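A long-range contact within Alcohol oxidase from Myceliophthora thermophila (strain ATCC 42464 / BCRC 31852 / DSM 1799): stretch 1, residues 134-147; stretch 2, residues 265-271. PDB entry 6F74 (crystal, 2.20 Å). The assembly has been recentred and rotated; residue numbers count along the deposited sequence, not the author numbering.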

# COMPACT_ATOMS: atom_id res chain seq x y z
N THR A 134 -12.38 13.54 -17.08
CA THR A 134 -13.85 13.57 -17.06
C THR A 134 -14.35 12.14 -17.10
O THR A 134 -13.62 11.23 -17.46
N ARG A 135 -15.61 11.95 -16.74
CA ARG A 135 -16.27 10.65 -16.92
C ARG A 135 -16.32 10.20 -18.38
O ARG A 135 -16.32 9.00 -18.64
N GLU A 136 -16.35 11.15 -19.31
CA GLU A 136 -16.45 10.84 -20.73
C GLU A 136 -15.10 10.20 -21.14
O GLU A 136 -15.08 9.17 -21.78
N ASP A 137 -13.99 10.80 -20.72
CA ASP A 137 -12.66 10.22 -20.91
C ASP A 137 -12.61 8.77 -20.48
O ASP A 137 -12.11 7.91 -21.20
N ILE A 138 -13.17 8.51 -19.30
CA ILE A 138 -13.10 7.20 -18.68
C ILE A 138 -13.97 6.22 -19.48
O ILE A 138 -13.54 5.09 -19.77
N THR A 139 -15.20 6.65 -19.80
CA THR A 139 -16.11 5.84 -20.60
C THR A 139 -15.45 5.46 -21.94
O THR A 139 -15.49 4.29 -22.35
N LEU A 140 -14.85 6.43 -22.61
CA LEU A 140 -14.23 6.20 -23.92
C LEU A 140 -13.01 5.25 -23.84
O LEU A 140 -12.78 4.44 -24.75
N THR A 141 -12.26 5.35 -22.75
CA THR A 141 -11.09 4.52 -22.56
C THR A 141 -11.51 3.09 -22.30
O THR A 141 -11.03 2.18 -22.97
N LEU A 142 -12.44 2.91 -21.37
CA LEU A 142 -13.02 1.61 -21.10
C LEU A 142 -13.50 0.98 -22.41
O LEU A 142 -13.06 -0.13 -22.76
N ASN A 143 -14.36 1.70 -23.13
CA ASN A 143 -14.96 1.18 -24.36
C ASN A 143 -13.92 0.82 -25.43
O ASN A 143 -14.02 -0.24 -26.06
N PHE A 144 -12.95 1.69 -25.65
CA PHE A 144 -11.88 1.43 -26.62
C PHE A 144 -11.08 0.16 -26.25
O PHE A 144 -10.76 -0.64 -27.11
N ALA A 145 -10.76 -0.04 -24.97
CA ALA A 145 -10.00 -1.23 -24.51
C ALA A 145 -10.75 -2.50 -24.84
O ALA A 145 -10.19 -3.46 -25.38
N LYS A 146 -12.04 -2.50 -24.50
CA LYS A 146 -12.92 -3.64 -24.76
C LYS A 146 -13.11 -3.85 -26.27
O LYS A 146 -13.04 -4.95 -26.75
N GLN A 147 -13.31 -2.77 -27.00
CA GLN A 147 -13.53 -2.86 -28.44
C GLN A 147 -12.32 -3.47 -29.17
O GLN A 147 -12.51 -4.36 -30.03
N ILE A 265 -19.21 3.78 -8.83
CA ILE A 265 -18.34 2.86 -9.53
C ILE A 265 -18.88 2.64 -10.93
O ILE A 265 -20.07 2.35 -11.10
N MET A 266 -17.99 2.75 -11.92
CA MET A 266 -18.29 2.40 -13.31
C MET A 266 -17.91 0.94 -13.53
O MET A 266 -16.74 0.54 -13.38
N LEU A 267 -18.90 0.14 -13.87
CA LEU A 267 -18.69 -1.29 -14.06
C LEU A 267 -18.06 -1.53 -15.43
O LEU A 267 -18.03 -0.62 -16.26
N ALA A 268 -17.55 -2.75 -15.65
CA ALA A 268 -16.99 -3.14 -16.96
C ALA A 268 -17.96 -2.91 -18.12
O ALA A 268 -17.54 -2.59 -19.23
N ASP A 269 -19.26 -3.08 -17.85
CA ASP A 269 -20.30 -2.82 -18.86
C ASP A 269 -20.61 -1.34 -19.08
O ASP A 269 -21.46 -1.01 -19.88
N GLY A 270 -19.93 -0.45 -18.36
CA GLY A 270 -20.05 0.99 -18.60
C GLY A 270 -21.06 1.68 -17.71
O GLY A 270 -21.04 2.90 -17.64
N ARG A 271 -21.94 0.92 -17.04
CA ARG A 271 -22.90 1.51 -16.08
C ARG A 271 -22.21 2.09 -14.87
O ARG A 271 -21.26 1.50 -14.31

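The helix of residues 135-147 lies against a segment that includes strand residues 265-266 and a type I turn from Leu 267 to Gly 270. The CA atoms of Thr 139 and Gly 270 are 6.6 Å apart and those of Leu 142 and Ala 268 are 7.4 Å apart, and the contact buries 317 Å² summed over both sides.

The apolar part centres on Met 266, whose covered area of 88 Å² is the largest of any residue here. Its CA-to-CB bond points toward the helix, and chi angles of t, t and m extend the chain before turning the methyl at its end. Ile 138 (m, t) and Leu 142 (t, p) point toward it in return: Ile 138 CG2 lies 3.8 Å from Met 266 SD, and Leu 142 CD2 lies 4.0 Å from the same sulfur. The methyl CE of Met 266 reaches Thr 139 OG1 at 3.5 Å, where the threonine (chi1 m) stands sideways to the turn.

Leu 142 CD2 also packs on turn backbone, at 3.5 Å from Leu 267 O, 3.6 Å from Ala 268 O and 4.0 Å from Gly 270 CA. These are van der Waals contacts, since a methyl carbon offers no conventional donor. Gly 270 has phi/psi of 95/-15, where a CB would be jammed against the carbonyl O of Asp 269; backbone geometry alone therefore calls for glycine.

One direct hydrogen bond crosses the interface. Lys 146 (m, t, m, t) points toward the turn, and its NZ donates to Ala 268 O at 2.7 Å, a main-chain acceptor that the turn leaves facing the helix.

Two waters extend the polar contact. Water 1 lies 2.8 Å from Thr 139 OG1 and donates to Gly 270 O at 2.5 Å. Water 2 accepts from Lys 146 NZ at 2.8 Å and donates to Asn 143 OD1 at 3.1 Å; its bond to Asp 269 O, at 2.9 Å, is weak. Asn 143 (chi1 m) starts sideways, but its end comes nearer the turn, which lets it join this bridge without direct contact.

Polar side chains also brace each stretch internally. Thr 134 OG1 (chi1 p) caps the helix, accepting from Asp 137 N at 3.0 Å and, weakly, from Glu 136 N at 3.3 Å. Asp 269 points away from the helix and forms a salt bridge, with its OD2 2.9 Å from Arg 271 NE.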

# COMPACT_ATOMS: atom_id res chain seq x y z
CB THR A 134 -14.42 14.29 -18.28
OG1 THR A 134 -14.15 13.55 -19.49
CG2 THR A 134 -13.87 15.71 -18.40
CB ARG A 135 -17.71 10.70 -16.39
CG ARG A 135 -17.80 10.77 -14.89
CD ARG A 135 -19.24 10.80 -14.41
NE ARG A 135 -19.27 10.74 -12.94
CZ ARG A 135 -20.30 10.37 -12.17
NH1 ARG A 135 -21.47 10.04 -12.70
NH2 ARG A 135 -20.14 10.35 -10.85
CB GLU A 136 -16.76 12.08 -21.56
CG GLU A 136 -18.20 12.62 -21.38
CD GLU A 136 -18.46 13.19 -20.00
OE1 GLU A 136 -17.61 13.87 -19.41
OE2 GLU A 136 -19.52 12.94 -19.42
CB ASP A 137 -11.59 10.97 -20.11
CG ASP A 137 -11.37 12.40 -20.60
OD1 ASP A 137 -11.77 12.73 -21.71
OD2 ASP A 137 -10.76 13.20 -19.85
CB ILE A 138 -13.60 7.20 -17.23
CG1 ILE A 138 -12.75 8.12 -16.35
CG2 ILE A 138 -13.59 5.79 -16.63
CD1 ILE A 138 -13.21 8.19 -14.92
CB THR A 139 -17.46 6.57 -20.86
OG1 THR A 139 -18.18 6.68 -19.63
CG2 THR A 139 -18.34 5.82 -21.86
CB LEU A 140 -13.83 7.52 -24.59
CG LEU A 140 -14.93 8.47 -25.07
CD1 LEU A 140 -14.42 9.89 -25.22
CD2 LEU A 140 -15.53 7.97 -26.40
CB THR A 141 -10.20 5.07 -21.44
OG1 THR A 141 -9.91 6.42 -21.73
CG2 THR A 141 -8.88 4.25 -21.30
CB LEU A 142 -14.17 1.70 -20.10
CG LEU A 142 -14.98 0.42 -19.83
CD1 LEU A 142 -14.11 -0.71 -19.29
CD2 LEU A 142 -16.10 0.70 -18.86
CB ASN A 143 -15.99 2.18 -24.95
CG ASN A 143 -17.28 2.27 -24.14
OD1 ASN A 143 -17.49 1.52 -23.21
ND2 ASN A 143 -18.17 3.19 -24.53
CB PHE A 144 -10.96 2.67 -26.76
CG PHE A 144 -9.93 2.56 -27.84
CD1 PHE A 144 -8.74 1.84 -27.63
CD2 PHE A 144 -10.11 3.18 -29.07
CE1 PHE A 144 -7.78 1.75 -28.60
CE2 PHE A 144 -9.16 3.08 -30.06
CZ PHE A 144 -7.98 2.37 -29.83
CB ALA A 145 -9.77 -1.17 -23.01
CB LYS A 146 -14.30 -3.45 -24.10
CG LYS A 146 -14.32 -3.41 -22.59
CD LYS A 146 -15.73 -3.53 -22.04
CE LYS A 146 -16.62 -2.36 -22.41
NZ LYS A 146 -18.00 -2.53 -21.92
CB GLN A 147 -13.83 -1.49 -29.03
CG GLN A 147 -14.25 -1.58 -30.51
CD GLN A 147 -14.49 -0.25 -31.13
OE1 GLN A 147 -14.47 0.76 -30.45
NE2 GLN A 147 -14.76 -0.25 -32.42
CB ILE A 265 -18.27 1.50 -8.81
CG1 ILE A 265 -17.75 1.67 -7.38
CG2 ILE A 265 -17.33 0.57 -9.57
CD1 ILE A 265 -17.74 0.41 -6.54
CB MET A 266 -17.55 3.32 -14.28
CG MET A 266 -17.82 3.01 -15.76
SD MET A 266 -17.05 4.14 -16.97
CE MET A 266 -17.53 5.72 -16.31
CB LEU A 267 -20.01 -2.06 -13.92
CG LEU A 267 -20.82 -1.85 -12.63
CD1 LEU A 267 -22.11 -2.67 -12.66
CD2 LEU A 267 -20.02 -2.21 -11.41
CB ALA A 268 -16.58 -4.60 -16.91
CB ASP A 269 -21.59 -3.58 -18.50
CG ASP A 269 -22.25 -3.06 -17.20
OD1 ASP A 269 -21.91 -1.96 -16.72
OD2 ASP A 269 -23.11 -3.77 -16.65
CB ARG A 271 -23.94 0.48 -15.61
CG ARG A 271 -24.87 -0.01 -16.71
CD ARG A 271 -25.91 -0.97 -16.13
NE ARG A 271 -25.28 -2.21 -15.62
CZ ARG A 271 -25.60 -2.82 -14.47
NH1 ARG A 271 -26.46 -2.28 -13.59
NH2 ARG A 271 -24.96 -3.95 -14.14
O HOH W 1 -20.08 4.68 -19.03
O HOH W 2 -19.66 -0.32 -22.08